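Local atomic coordinates of CRISPR-associated protein CasA/Cse1 (PDB entry 4AN8), a protein that forms part of the Cascade ribonucleoprotein complex of CRISPR adaptive immunity and probably helps it select foreign DNA for targeting. Residues A[442-447]-A[452-457]; A[301-306]-A[361-366]; A[203-208]-A[326-331]. One frame throughout, in Å; residues are numbered along the deposited sequence. Where two conformers were deposited one is given.

Contact 1 (A[442-447]-A[452-457]); sequences PRFFAR and ASLDLW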
loop_
_atom_site.group_PDB
_atom_site.type_symbol
_atom_site.label_atom_id
_atom_site.label_comp_id
_atom_site.label_asym_id
_atom_site.label_seq_id
_atom_site.Cartn_x
_atom_site.Cartn_y
_atom_site.Cartn_z
ATOM N N PRO A 442 -12.249 -9.287 -10.012
ATOM C CA PRO A 442 -11.469 -10.423 -9.485
ATOM C C PRO A 442 -11.673 -11.716 -10.257
ATOM O O PRO A 442 -10.705 -12.460 -10.427
ATOM C CB PRO A 442 -11.997 -10.596 -8.062
ATOM C CG PRO A 442 -12.465 -9.214 -7.676
ATOM C CD PRO A 442 -12.934 -8.534 -8.944
ATOM N N ARG A 443 -12.904 -11.986 -10.693
ATOM C CA ARG A 443 -13.224 -13.218 -11.427
ATOM C C ARG A 443 -12.517 -13.203 -12.766
ATOM O O ARG A 443 -11.852 -14.158 -13.137
ATOM C CB ARG A 443 -14.729 -13.349 -11.655
ATOM C CG ARG A 443 -15.595 -13.038 -10.451
ATOM C CD ARG A 443 -17.033 -13.476 -10.711
ATOM N NE ARG A 443 -17.429 -13.234 -12.101
ATOM C CZ ARG A 443 -18.291 -12.298 -12.487
ATOM N NH1 ARG A 443 -18.869 -11.513 -11.584
ATOM N NH2 ARG A 443 -18.584 -12.152 -13.776
ATOM N N PHE A 444 -12.653 -12.101 -13.490
ATOM C CA PHE A 444 -11.911 -11.941 -14.733
ATOM C C PHE A 444 -10.396 -12.021 -14.478
ATOM O O PHE A 444 -9.683 -12.762 -15.156
ATOM C CB PHE A 444 -12.248 -10.606 -15.390
ATOM C CG PHE A 444 -11.257 -10.199 -16.438
ATOM C CD1 PHE A 444 -11.350 -10.703 -17.735
ATOM C CD2 PHE A 444 -10.210 -9.348 -16.124
ATOM C CE1 PHE A 444 -10.422 -10.347 -18.700
ATOM C CE2 PHE A 444 -9.284 -8.990 -17.071
ATOM C CZ PHE A 444 -9.373 -9.494 -18.361
ATOM N N PHE A 445 -9.917 -11.266 -13.485
ATOM C CA PHE A 445 -8.481 -11.139 -13.238
ATOM C C PHE A 445 -7.833 -12.490 -12.991
ATOM O O PHE A 445 -6.759 -12.783 -13.529
ATOM C CB PHE A 445 -8.191 -10.202 -12.055
ATOM C CG PHE A 445 -6.776 -9.663 -12.033
ATOM C CD1 PHE A 445 -6.209 -9.110 -13.177
ATOM C CD2 PHE A 445 -6.015 -9.700 -10.868
ATOM C CE1 PHE A 445 -4.923 -8.598 -13.155
ATOM C CE2 PHE A 445 -4.729 -9.187 -10.846
ATOM C CZ PHE A 445 -4.180 -8.639 -11.997
ATOM N N ALA A 446 -8.488 -13.321 -12.190
ATOM C CA ALA A 446 -7.967 -14.656 -11.948
ATOM C C ALA A 446 -7.799 -15.474 -13.246
ATOM O O ALA A 446 -7.012 -16.420 -13.286
ATOM C CB ALA A 446 -8.849 -15.394 -10.946
ATOM N N ARG A 447 -8.519 -15.112 -14.310
ATOM C CA ARG A 447 -8.440 -15.889 -15.552
ATOM C C ARG A 447 -7.796 -15.115 -16.706
ATOM O O ARG A 447 -8.003 -15.429 -17.875
ATOM C CB ARG A 447 -9.823 -16.406 -15.955
ATOM C CG ARG A 447 -10.511 -17.222 -14.875
ATOM C CD ARG A 447 -11.841 -17.786 -15.352
ATOM N NE ARG A 447 -12.789 -17.955 -14.252
ATOM C CZ ARG A 447 -14.037 -18.400 -14.394
ATOM N NH1 ARG A 447 -14.493 -18.729 -15.600
ATOM N NH2 ARG A 447 -14.830 -18.515 -13.330
ATOM N N ALA A 452 -10.516 -17.180 -23.390
ATOM C CA ALA A 452 -11.933 -17.159 -23.050
ATOM C C ALA A 452 -12.334 -15.968 -22.171
ATOM O O ALA A 452 -13.506 -15.590 -22.115
ATOM C CB ALA A 452 -12.308 -18.467 -22.345
ATOM N N SER A 453 -11.363 -15.394 -21.471
ATOM C CA SER A 453 -11.660 -14.468 -20.375
ATOM C C SER A 453 -12.258 -13.132 -20.827
ATOM O O SER A 453 -13.055 -12.548 -20.110
ATOM C CB SER A 453 -10.411 -14.227 -19.517
ATOM O OG SER A 453 -9.422 -13.536 -20.260
ATOM N N LEU A 454 -11.872 -12.650 -22.003
ATOM C CA LEU A 454 -12.444 -11.409 -22.528
ATOM C C LEU A 454 -13.950 -11.522 -22.629
ATOM O O LEU A 454 -14.679 -10.565 -22.342
ATOM C CB LEU A 454 -11.893 -11.076 -23.910
ATOM C CG LEU A 454 -10.633 -10.224 -24.005
ATOM C CD1 LEU A 454 -10.531 -9.226 -22.842
ATOM C CD2 LEU A 454 -9.408 -11.125 -24.093
ATOM N N ASP A 455 -14.408 -12.702 -23.033
ATOM C CA ASP A 455 -15.829 -12.947 -23.216
ATOM C C ASP A 455 -16.577 -12.844 -21.899
ATOM O O ASP A 455 -17.644 -12.238 -21.835
ATOM C CB ASP A 455 -16.064 -14.310 -23.871
ATOM C CG ASP A 455 -15.465 -14.392 -25.266
ATOM O OD1 ASP A 455 -15.581 -13.407 -26.031
ATOM O OD2 ASP A 455 -14.868 -15.441 -25.591
ATOM N N LEU A 456 -16.022 -13.429 -20.845
ATOM C CA LEU A 456 -16.623 -13.285 -19.527
ATOM C C LEU A 456 -16.705 -11.803 -19.163
ATOM O O LEU A 456 -17.692 -11.341 -18.594
ATOM C CB LEU A 456 -15.824 -14.052 -18.470
ATOM C CG LEU A 456 -16.011 -15.570 -18.461
ATOM C CD1 LEU A 456 -17.493 -15.928 -18.391
ATOM C CD2 LEU A 456 -15.348 -16.229 -19.669
ATOM N N TRP A 457 -15.673 -11.050 -19.523
ATOM C CA TRP A 457 -15.601 -9.652 -19.141
ATOM C C TRP A 457 -16.699 -8.881 -19.859
ATOM O O TRP A 457 -17.403 -8.064 -19.248
ATOM C CB TRP A 457 -14.226 -9.092 -19.494
ATOM C CG TRP A 457 -13.978 -7.695 -19.031
ATOM C CD1 TRP A 457 -13.648 -6.635 -19.807
ATOM C CD2 TRP A 457 -14.012 -7.209 -17.675
ATOM N NE1 TRP A 457 -13.478 -5.516 -19.034
ATOM C CE2 TRP A 457 -13.700 -5.838 -17.721
ATOM C CE3 TRP A 457 -14.289 -7.801 -16.434
ATOM C CZ2 TRP A 457 -13.646 -5.040 -16.576
ATOM C CZ3 TRP A 457 -14.255 -7.011 -15.296
ATOM C CH2 TRP A 457 -13.931 -5.640 -15.375
#
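F444 and W457 meet between two helix ends, 442-446 and 453-457, that run almost exactly antiparallel at 172° with their axes 9.4 Å apart. The backbones come nearest at the turn, where the CA atoms of R447 and S453 lie 6.0 Å apart. F444 fills the gap between the helices and has the largest share of the contact. Its CG is anti to the backbone N (chi1 164°), which sends the ring across toward the second helix. The indole of W457 lies over one face of this ring, displaced toward the rim. The two planes are inclined at 42°, so the pair is neither a parallel stack nor a T-shaped one. The pair comes closest where F444 CB reaches W457 CE3 at 3.6 Å, while W457 CB sits 3.7 Å from F444 CD1. At its edge the phenyl ring meets backbone: F444 CD1 is 3.5 Å from S453 O, an oxygen that already accepts the helical bond from W457 N. L454 adds a methyl, its CD1 lying 4.3 Å from F444 CE1. The arrangement is an alpha-alpha hairpin, helix 429-446 turning through a short loop into helix 453-476, within the C-terminal helical bundle characteristic of Cse1 proteins. Helix 372-403 covers the same core: F444 packs on A381, W457 on A385, and the indole NE1 donates to the carbonyl of A381. At the turn the packing is backbone against side chain, with R447 O only 3.2 Å from S453 CB. S453 OG comes near that carbonyl without bonding to it; its hydrogen bond is to E450 O in the connecting loop, which ties the start of the second helix to the turn preceding it.

Contact 2 (A[301-306]-A[361-366]); sequences RSFWRD and EVYPLP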
loop_
_atom_site.group_PDB
_atom_site.type_symbol
_atom_site.label_atom_id
_atom_site.label_comp_id
_atom_site.label_asym_id
_atom_site.label_seq_id
_atom_site.Cartn_x
_atom_site.Cartn_y
_atom_site.Cartn_z
ATOM N N ARG A 301 -11.930 6.598 -7.919
ATOM C CA ARG A 301 -11.492 5.732 -9.011
ATOM C C ARG A 301 -10.954 4.362 -8.561
ATOM O O ARG A 301 -9.976 4.271 -7.834
ATOM C CB ARG A 301 -10.446 6.472 -9.846
ATOM C CG ARG A 301 -9.768 5.662 -10.925
ATOM C CD ARG A 301 -8.579 6.440 -11.470
ATOM N NE ARG A 301 -7.821 5.675 -12.453
ATOM C CZ ARG A 301 -8.125 5.609 -13.742
ATOM N NH1 ARG A 301 -9.175 6.272 -14.203
ATOM N NH2 ARG A 301 -7.378 4.886 -14.571
ATOM N N SER A 302 -11.595 3.298 -9.025
ATOM C CA SER A 302 -11.174 1.928 -8.734
ATOM C C SER A 302 -9.709 1.708 -9.057
ATOM O O SER A 302 -9.248 2.050 -10.138
ATOM C CB SER A 302 -12.021 0.925 -9.535
ATOM O OG SER A 302 -13.355 0.873 -9.056
ATOM N N PHE A 303 -8.979 1.106 -8.128
ATOM C CA PHE A 303 -7.545 0.951 -8.295
ATOM C C PHE A 303 -7.116 0.040 -9.465
ATOM O O PHE A 303 -6.133 0.317 -10.154
ATOM C CB PHE A 303 -6.903 0.468 -6.996
ATOM C CG PHE A 303 -5.420 0.474 -7.049
ATOM C CD1 PHE A 303 -4.735 1.666 -7.200
ATOM C CD2 PHE A 303 -4.703 -0.715 -7.016
ATOM C CE1 PHE A 303 -3.316 1.669 -7.275
ATOM C CE2 PHE A 303 -3.312 -0.724 -7.095
ATOM C CZ PHE A 303 -2.616 0.462 -7.227
ATOM N N TRP A 304 -7.843 -1.045 -9.684
ATOM C CA TRP A 304 -7.484 -2.000 -10.726
ATOM C C TRP A 304 -7.499 -1.344 -12.106
ATOM O O TRP A 304 -6.951 -1.886 -13.072
ATOM C CB TRP A 304 -8.385 -3.252 -10.691
ATOM C CG TRP A 304 -9.863 -2.948 -10.684
ATOM C CD1 TRP A 304 -10.660 -2.808 -9.591
ATOM C CD2 TRP A 304 -10.703 -2.720 -11.824
ATOM N NE1 TRP A 304 -11.950 -2.519 -9.969
ATOM C CE2 TRP A 304 -12.007 -2.469 -11.340
ATOM C CE3 TRP A 304 -10.488 -2.729 -13.202
ATOM C CZ2 TRP A 304 -13.094 -2.202 -12.195
ATOM C CZ3 TRP A 304 -11.578 -2.479 -14.057
ATOM C CH2 TRP A 304 -12.857 -2.210 -13.542
ATOM N N ARG A 305 -8.119 -0.173 -12.190
ATOM C CA ARG A 305 -8.165 0.565 -13.446
ATOM C C ARG A 305 -6.791 0.998 -13.923
ATOM O O ARG A 305 -6.611 1.312 -15.089
ATOM C CB ARG A 305 -9.049 1.791 -13.309
ATOM C CG ARG A 305 -10.504 1.458 -13.346
ATOM C CD ARG A 305 -11.187 2.519 -14.144
ATOM N NE ARG A 305 -12.046 3.310 -13.311
ATOM C CZ ARG A 305 -12.588 4.461 -13.677
ATOM N NH1 ARG A 305 -12.345 4.992 -14.871
ATOM N NH2 ARG A 305 -13.366 5.082 -12.813
ATOM N N ASP A 306 -5.824 1.024 -13.017
ATOM C CA ASP A 306 -4.453 1.352 -13.389
ATOM C C ASP A 306 -3.596 0.118 -13.681
ATOM O O ASP A 306 -2.403 0.264 -13.950
ATOM C CB ASP A 306 -3.784 2.192 -12.288
ATOM C CG ASP A 306 -4.407 3.560 -12.145
ATOM O OD1 ASP A 306 -4.591 4.242 -13.163
ATOM O OD2 ASP A 306 -4.749 3.954 -11.014
ATOM N N GLU A 361 -6.788 -3.332 -0.337
ATOM C CA GLU A 361 -7.457 -4.059 -1.411
ATOM C C GLU A 361 -6.854 -5.438 -1.661
ATOM O O GLU A 361 -5.658 -5.628 -1.542
ATOM C CB GLU A 361 -7.522 -3.224 -2.683
ATOM C CG GLU A 361 -8.840 -2.523 -2.787
ATOM C CD GLU A 361 -8.755 -1.224 -3.525
ATOM O OE1 GLU A 361 -8.127 -1.197 -4.614
ATOM O OE2 GLU A 361 -9.321 -0.232 -3.005
ATOM N N VAL A 362 -7.703 -6.405 -1.978
ATOM C CA VAL A 362 -7.250 -7.760 -2.179
ATOM C C VAL A 362 -7.616 -8.208 -3.599
ATOM O O VAL A 362 -8.749 -8.011 -4.059
ATOM C CB VAL A 362 -7.859 -8.707 -1.128
ATOM C CG1 VAL A 362 -7.253 -10.096 -1.244
ATOM C CG2 VAL A 362 -7.631 -8.158 0.266
ATOM N N TYR A 363 -6.650 -8.787 -4.305
ATOM C CA TYR A 363 -6.890 -9.269 -5.664
ATOM C C TYR A 363 -6.287 -10.648 -5.795
ATOM O O TYR A 363 -5.353 -10.985 -5.073
ATOM C CB TYR A 363 -6.251 -8.352 -6.702
ATOM C CG TYR A 363 -6.803 -6.960 -6.686
ATOM C CD1 TYR A 363 -7.997 -6.670 -7.325
ATOM C CD2 TYR A 363 -6.151 -5.941 -6.006
ATOM C CE1 TYR A 363 -8.529 -5.412 -7.296
ATOM C CE2 TYR A 363 -6.674 -4.660 -5.971
ATOM C CZ TYR A 363 -7.866 -4.399 -6.616
ATOM O OH TYR A 363 -8.406 -3.135 -6.607
ATOM N N PRO A 364 -6.826 -11.462 -6.710
ATOM C CA PRO A 364 -6.076 -12.677 -7.027
ATOM C C PRO A 364 -4.740 -12.279 -7.630
ATOM O O PRO A 364 -4.572 -11.133 -8.065
ATOM C CB PRO A 364 -6.961 -13.400 -8.057
ATOM C CG PRO A 364 -7.999 -12.427 -8.468
ATOM C CD PRO A 364 -8.136 -11.404 -7.377
ATOM N N LEU A 365 -3.786 -13.199 -7.612
ATOM C CA LEU A 365 -2.512 -13.001 -8.282
ATOM C C LEU A 365 -2.361 -14.126 -9.298
ATOM O O LEU A 365 -1.837 -15.196 -8.989
ATOM C CB LEU A 365 -1.362 -13.023 -7.278
ATOM C CG LEU A 365 -0.145 -12.228 -7.714
ATOM C CD1 LEU A 365 0.754 -11.922 -6.538
ATOM C CD2 LEU A 365 0.615 -12.991 -8.794
ATOM N N PRO A 366 -2.847 -13.892 -10.515
ATOM C CA PRO A 366 -2.966 -14.906 -11.577
ATOM C C PRO A 366 -1.596 -15.455 -11.968
ATOM O O PRO A 366 -0.663 -14.678 -12.073
ATOM C CB PRO A 366 -3.572 -14.121 -12.742
ATOM C CG PRO A 366 -4.167 -12.856 -12.096
ATOM C CD PRO A 366 -3.255 -12.548 -10.957
#
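Y363 reaches from the strand with its phenol end, and F303 and W304 receive it at the start of a short 3-10 segment, 303-306. The backbones stay well apart, the nearest CA atoms, those of F303 and E361, being 8.5 Å from each other, so the gap is bridged mainly by side chains. Y363 has CG anti to its carbonyl carbon (chi1 -62°), which swings the ring out toward the 3-10 segment, where it crosses W304 at about a right angle. Its rim does the touching: Y363 CE1 lies 4.0 Å from W304 CB, and the hydroxyl comes up in the indole plane at the edge, with Y363 OH 3.8 Å from W304 CD1. The same hydroxyl lies 3.9 Å from F303 CB. Its polar partner is on its own strand, two residues back: Y363 OH donates to E361 OE1 at 2.8 Å, arriving from above the carboxylate, 36° out of its plane. That bond ties the phenol end to the carboxylate, which lies against F303, whose CB is 3.2 Å from E361 OE1. E361 and Y363 lie on one face of strand 354-364, an edge strand of a three-stranded antiparallel sheet, where their backbones bond to V345 and L343 of the neighbouring strand. F303 and Y363 both also rest on the side chain of V345, so F303 covers part of this face of the sheet. The indole of W304 is held from the helix 429-446 side: NE1 bonds to D438 and the ring stacks on F441. The other oxygen of E361, OE2, forms a salt bridge with R359, which would favour the charged form of this carboxylate. F307, just beyond the 3-10 segment, meets the Y363 ring edge-to-face.

Contact 3 (A[203-208]-A[326-331]); sequences LLLNLV and ENLQGE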
loop_
_atom_site.group_PDB
_atom_site.type_symbol
_atom_site.label_atom_id
_atom_site.label_comp_id
_atom_site.label_asym_id
_atom_site.label_seq_id
_atom_site.Cartn_x
_atom_site.Cartn_y
_atom_site.Cartn_z
ATOM N N LEU A 203 6.350 -13.168 3.423
ATOM C CA LEU A 203 7.711 -12.628 3.412
ATOM C C LEU A 203 8.507 -13.096 2.188
ATOM O O LEU A 203 9.128 -12.286 1.507
ATOM C CB LEU A 203 8.461 -12.970 4.710
ATOM C CG LEU A 203 7.864 -12.275 5.935
ATOM C CD1 LEU A 203 8.585 -12.650 7.205
ATOM C CD2 LEU A 203 7.818 -10.728 5.770
ATOM N N LEU A 204 8.483 -14.392 1.885
ATOM C CA LEU A 204 9.202 -14.902 0.706
ATOM C C LEU A 204 8.746 -14.272 -0.636
ATOM O O LEU A 204 9.570 -14.008 -1.525
ATOM C CB LEU A 204 9.096 -16.430 0.624
ATOM C CG LEU A 204 9.849 -17.228 1.701
ATOM C CD1 LEU A 204 9.452 -18.715 1.682
ATOM C CD2 LEU A 204 11.364 -17.061 1.550
ATOM N N LEU A 205 7.431 -14.057 -0.774
ATOM C CA LEU A 205 6.858 -13.458 -1.961
ATOM C C LEU A 205 7.243 -11.985 -2.116
ATOM O O LEU A 205 7.090 -11.421 -3.196
ATOM C CB LEU A 205 5.335 -13.617 -1.963
ATOM C CG LEU A 205 4.814 -15.049 -2.132
ATOM C CD1 LEU A 205 3.392 -15.187 -1.614
ATOM C CD2 LEU A 205 4.931 -15.496 -3.577
ATOM N N ASN A 206 7.756 -11.373 -1.046
ATOM C CA ASN A 206 8.160 -9.964 -1.091
ATOM C C ASN A 206 9.669 -9.787 -0.980
ATOM O O ASN A 206 10.156 -8.654 -0.996
ATOM C CB ASN A 206 7.465 -9.151 0.013
ATOM C CG ASN A 206 5.994 -8.917 -0.277
ATOM O OD1 ASN A 206 5.632 -7.913 -0.882
ATOM N ND2 ASN A 206 5.143 -9.867 0.127
ATOM N N LEU A 207 10.395 -10.906 -0.882
ATOM C CA LEU A 207 11.857 -10.850 -0.770
ATOM C C LEU A 207 12.536 -10.791 -2.121
ATOM O O LEU A 207 13.143 -11.761 -2.561
ATOM C CB LEU A 207 12.422 -12.033 0.014
ATOM C CG LEU A 207 12.411 -11.949 1.533
ATOM C CD1 LEU A 207 12.930 -13.262 2.097
ATOM C CD2 LEU A 207 13.268 -10.798 2.004
ATOM N N VAL A 208 12.441 -9.627 -2.755
ATOM C CA VAL A 208 13.035 -9.363 -4.052
ATOM C C VAL A 208 14.569 -9.450 -3.974
ATOM O O VAL A 208 15.175 -8.990 -2.987
ATOM C CB VAL A 208 12.578 -7.969 -4.533
ATOM C CG1 VAL A 208 13.197 -7.598 -5.914
ATOM C CG2 VAL A 208 11.026 -7.911 -4.557
ATOM N N GLU A 326 5.262 -13.055 -8.960
ATOM C CA GLU A 326 4.820 -13.684 -10.202
ATOM C C GLU A 326 5.833 -14.741 -10.662
ATOM O O GLU A 326 5.464 -15.886 -10.931
ATOM C CB GLU A 326 4.596 -12.625 -11.283
ATOM C CG GLU A 326 3.575 -13.005 -12.341
ATOM C CD GLU A 326 4.203 -13.567 -13.612
ATOM O OE1 GLU A 326 5.446 -13.708 -13.672
ATOM O OE2 GLU A 326 3.444 -13.858 -14.558
ATOM N N ASN A 327 7.107 -14.366 -10.733
ATOM C CA ASN A 327 8.161 -15.297 -11.120
ATOM C C ASN A 327 8.237 -16.502 -10.168
ATOM O O ASN A 327 8.222 -17.660 -10.600
ATOM C CB ASN A 327 9.497 -14.561 -11.200
ATOM C CG ASN A 327 10.642 -15.459 -11.618
ATOM O OD1 ASN A 327 11.593 -15.659 -10.857
ATOM N ND2 ASN A 327 10.565 -16.003 -12.840
ATOM N N LEU A 328 8.292 -16.230 -8.871
ATOM C CA LEU A 328 8.239 -17.300 -7.897
ATOM C C LEU A 328 7.024 -18.216 -8.120
ATOM O O LEU A 328 7.120 -19.439 -7.983
ATOM C CB LEU A 328 8.210 -16.735 -6.476
ATOM C CG LEU A 328 8.842 -17.634 -5.420
ATOM C CD1 LEU A 328 10.332 -17.853 -5.748
ATOM C CD2 LEU A 328 8.679 -17.036 -4.010
ATOM N N GLN A 329 5.878 -17.636 -8.448
ATOM C CA GLN A 329 4.682 -18.457 -8.587
ATOM C C GLN A 329 4.819 -19.435 -9.754
ATOM O O GLN A 329 4.353 -20.573 -9.682
ATOM C CB GLN A 329 3.430 -17.597 -8.736
ATOM C CG GLN A 329 2.150 -18.422 -8.831
ATOM C CD GLN A 329 0.896 -17.569 -8.717
ATOM O OE1 GLN A 329 0.048 -17.820 -7.869
ATOM N NE2 GLN A 329 0.786 -16.542 -9.555
ATOM N N GLY A 330 5.463 -18.984 -10.825
ATOM C CA GLY A 330 5.760 -19.845 -11.957
ATOM C C GLY A 330 6.686 -20.999 -11.592
ATOM O O GLY A 330 6.409 -22.150 -11.915
ATOM N N GLU A 331 7.777 -20.686 -10.900
ATOM C CA GLU A 331 8.748 -21.697 -10.479
ATOM C C GLU A 331 8.157 -22.714 -9.485
ATOM O O GLU A 331 8.553 -23.882 -9.464
ATOM C CB GLU A 331 10.007 -21.033 -9.915
ATOM C CG GLU A 331 10.713 -20.105 -10.903
ATOM C CD GLU A 331 11.370 -20.852 -12.062
ATOM O OE1 GLU A 331 12.237 -21.714 -11.796
ATOM O OE2 GLU A 331 11.027 -20.581 -13.238
#
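L328 points its CD2 methyl at the end of helix 199-206, and this one atom makes both close contacts: it lies 4.1 Å from L205 CD2 and 4.0 Å from the backbone L204 O. Helix 320-333 supplies L328 from a CA that sits 7.2 Å from the CA of L205. L328 has CG roughly anti to the backbone N (chi1 -150°), which carries its branched end across the gap. L205 starts out pointing along the gap, and its CG, beside the backbone N (chi1 -68°), brings the tip round until the two leucines meet obliquely, methyl to methyl. L204 takes part mainly through its carbonyl; its side chain comes no closer than 4.7 Å. The whole contact is small, 114 Å² summed over both sides, but its tight part is buried and has further apolar neighbours. V77 of helix 74-83 touches both L204 and L328, while L205 also packs on A325, one turn before L328. The wider interface is therefore a packing of helix 199-206, helix 320-333 and helix 74-83, with the two segments providing one corner of it. Away from the leucines the contact loosens quickly. E326, N327, G330 and E331 are partly exposed and make no contact with 203-208; E331 packs instead on L78. Past the end of helix 199-206, L207 centres an inverse gamma turn and V208 leads the chain away, its side chain resting on A320 and H324. Since no hydrogen bond joins the two segments, dispersion and exclusion of water must do the work here. The one polar atom touched, L204 O, is accounted for by H324 NE2, so the methyl of L328 can lie beside it without leaving a buried carbonyl unsatisfied.

Contact 2 sits at the corner between the other two, the lines to their centres meeting at roughly a right angle. Contacts 1 and 2 have centres 13 Å apart and touch directly: the prolines of 361-366 pack against helix 442-446, with F445 O 3.0 Å from P366 CG and P442 O 3.3 Å from P364 CG. Contacts 2 and 3, 19 Å apart between centres, are tied by a probable hydrogen bond from Q329 NE2 to L365 O at 3.0 Å. Their segments alternate along the chain, whereas contact 1 comes after both. Contacts 1 and 3, with centres 23 Å apart, do not meet, their nearest atoms being about 9 Å apart. Segment 361-366 thus connects the C-terminal helices with helix 320-333.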